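Local coordinates for STIV B116 (Sulfolobus turreted icosahedral virus, PDB 2J85), which is a DNA-binding protein highly conserved in diverse crenarchaeal viruses, though its precise role in the viral cycle is unclear, at residues Gly2-Thr7 against Glu80-Met85. Residues are numbered along the deposited sequence; the frame is centred on the assembly and turned at random.
Sequences GKVFLT and EALIIM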
loop_
_atom_site.group_PDB
_atom_site.type_symbol
_atom_site.label_atom_id
_atom_site.label_comp_id
_atom_site.label_asym_id
_atom_site.label_seq_id
_atom_site.Cartn_x
_atom_site.Cartn_y
_atom_site.Cartn_z
ATOM N N GLY A 2 -18.711 11.553 -3.043
ATOM C CA GLY A 2 -17.557 11.471 -3.994
ATOM C C GLY A 2 -17.496 10.138 -4.721
ATOM O O GLY A 2 -18.455 9.387 -4.725
ATOM N N LYS A 3 -16.350 9.843 -5.318
ATOM C CA LYS A 3 -16.149 8.599 -6.039
ATOM C C LYS A 3 -15.808 7.445 -5.084
ATOM O O LYS A 3 -15.328 7.656 -3.951
ATOM C CB LYS A 3 -15.035 8.773 -7.074
ATOM C CG LYS A 3 -15.065 10.136 -7.820
ATOM C CD LYS A 3 -14.232 10.138 -9.108
ATOM C CE LYS A 3 -13.639 11.534 -9.467
ATOM N NZ LYS A 3 -12.262 11.709 -8.872
ATOM N N VAL A 4 -16.079 6.225 -5.544
ATOM C CA VAL A 4 -15.675 5.019 -4.839
ATOM C C VAL A 4 -14.880 4.103 -5.774
ATOM O O VAL A 4 -15.432 3.453 -6.664
ATOM C CB VAL A 4 -16.879 4.279 -4.272
ATOM C CG1 VAL A 4 -16.413 3.078 -3.494
ATOM C CG2 VAL A 4 -17.718 5.213 -3.406
ATOM N N PHE A 5 -13.572 4.051 -5.578
ATOM C CA PHE A 5 -12.734 3.222 -6.416
ATOM C C PHE A 5 -12.736 1.757 -5.975
ATOM O O PHE A 5 -12.530 1.447 -4.795
ATOM C CB PHE A 5 -11.318 3.780 -6.412
ATOM C CG PHE A 5 -11.216 5.168 -6.993
ATOM C CD1 PHE A 5 -11.271 6.292 -6.168
ATOM C CD2 PHE A 5 -11.076 5.348 -8.352
ATOM C CE1 PHE A 5 -11.159 7.575 -6.702
ATOM C CE2 PHE A 5 -10.957 6.635 -8.895
ATOM C CZ PHE A 5 -11.010 7.739 -8.079
ATOM N N LEU A 6 -12.980 0.857 -6.922
ATOM C CA LEU A 6 -12.811 -0.562 -6.694
ATOM C C LEU A 6 -11.407 -0.972 -7.150
ATOM O O LEU A 6 -11.065 -0.849 -8.328
ATOM C CB LEU A 6 -13.861 -1.341 -7.470
ATOM C CG LEU A 6 -13.780 -2.855 -7.283
ATOM C CD1 LEU A 6 -14.126 -3.199 -5.810
ATOM C CD2 LEU A 6 -14.678 -3.569 -8.279
ATOM N N THR A 7 -10.598 -1.461 -6.211
ATOM C CA THR A 7 -9.193 -1.773 -6.471
ATOM C C THR A 7 -8.828 -3.119 -5.864
ATOM O O THR A 7 -9.449 -3.570 -4.889
ATOM C CB THR A 7 -8.220 -0.712 -5.856
ATOM O OG1 THR A 7 -8.244 -0.810 -4.435
ATOM C CG2 THR A 7 -8.628 0.674 -6.214
ATOM N N GLU A 80 -13.402 7.426 -1.605
ATOM C CA GLU A 80 -13.075 6.234 -0.842
ATOM C C GLU A 80 -12.710 5.102 -1.795
ATOM O O GLU A 80 -12.878 5.208 -2.995
ATOM C CB GLU A 80 -14.217 5.849 0.112
ATOM C CG GLU A 80 -15.569 5.733 -0.506
ATOM C CD GLU A 80 -16.490 4.773 0.265
ATOM O OE1 GLU A 80 -15.991 3.721 0.733
ATOM O OE2 GLU A 80 -17.710 5.047 0.367
ATOM N N ALA A 81 -12.157 4.041 -1.251
ATOM C CA ALA A 81 -11.855 2.859 -2.033
ATOM C C ALA A 81 -12.456 1.622 -1.342
ATOM O O ALA A 81 -12.583 1.576 -0.109
ATOM C CB ALA A 81 -10.316 2.724 -2.242
ATOM N N LEU A 82 -12.902 0.669 -2.161
ATOM C CA LEU A 82 -13.311 -0.671 -1.705
ATOM C C LEU A 82 -12.274 -1.583 -2.274
ATOM O O LEU A 82 -12.062 -1.604 -3.492
ATOM C CB LEU A 82 -14.680 -1.066 -2.262
ATOM C CG LEU A 82 -15.867 -0.353 -1.649
ATOM C CD1 LEU A 82 -17.154 -0.479 -2.536
ATOM C CD2 LEU A 82 -16.076 -0.855 -0.190
ATOM N N ILE A 83 -11.591 -2.313 -1.406
ATOM C CA ILE A 83 -10.396 -3.025 -1.816
ATOM C C ILE A 83 -10.536 -4.539 -1.627
ATOM O O ILE A 83 -11.003 -4.996 -0.591
ATOM C CB ILE A 83 -9.143 -2.485 -1.076
ATOM C CG1 ILE A 83 -9.126 -0.948 -1.150
ATOM C CG2 ILE A 83 -7.862 -3.161 -1.645
ATOM C CD1 ILE A 83 -7.869 -0.249 -0.647
ATOM N N ILE A 84 -10.138 -5.296 -2.659
ATOM C CA ILE A 84 -9.994 -6.752 -2.569
ATOM C C ILE A 84 -8.498 -7.105 -2.654
ATOM O O ILE A 84 -7.816 -6.763 -3.629
ATOM C CB ILE A 84 -10.799 -7.514 -3.663
ATOM C CG1 ILE A 84 -10.658 -9.038 -3.471
ATOM C CG2 ILE A 84 -10.374 -7.083 -5.061
ATOM C CD1 ILE A 84 -11.461 -9.906 -4.468
HETATM N N MSE A 85 -8.007 -7.792 -1.622
HETATM C CA MSE A 85 -6.608 -8.161 -1.536
HETATM C C MSE A 85 -6.496 -9.667 -1.656
HETATM O O MSE A 85 -7.022 -10.395 -0.831
HETATM C CB MSE A 85 -6.020 -7.712 -0.203
HETATM C CG MSE A 85 -6.264 -6.255 0.131
HETATM SE SE MSE A 85 -4.689 -5.113 0.057
HETATM C CE MSE A 85 -4.207 -5.621 -1.780
#
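E80 opens the strand with both backbone polar atoms engaged by 2-7: its N donates to K3 O at 3.0 Å, and its O takes the N-H of F5. Its CG sits in the crowded position between backbone N and carbonyl carbon (chi1 52°), 3.6 Å from V4 CG2, and beyond CG the chain extends alongside V4, both pointing the same way. Its OE1 lies close to OE2 of E114, an approach of like charges that could raise the pKa of one of them. At A81 the small side chain lies on the same face as F5, whose ring turns its edge to E80 O. L82 donates its N-H almost along the C=O axis of F5 and returns its own O to T7 N. Its side chain crosses V4 obliquely, CD1 meeting V4 CG1 at 3.8 Å, while L6 CD1 comes obliquely to L82, 3.5 Å from L82 O; F32 and L36 of helix 29-41 pack on L6 from this face. I83 runs side by side with T7, CG1 being 3.4 Å from T7 OG1, a hydroxyl hydrogen-bonded to A9 O; I12 of the second subunit packs on I83. I84 N closes the run on T7 O at 2.9 Å. Five bonds, each strand donating and accepting at alternate residues, mark a parallel beta pair: 80-86 is the middle strand of the mixed sheet, 4-7 lies between it and strand 45-47, and helix 29-41 packs against the V4, L6 and L82 face.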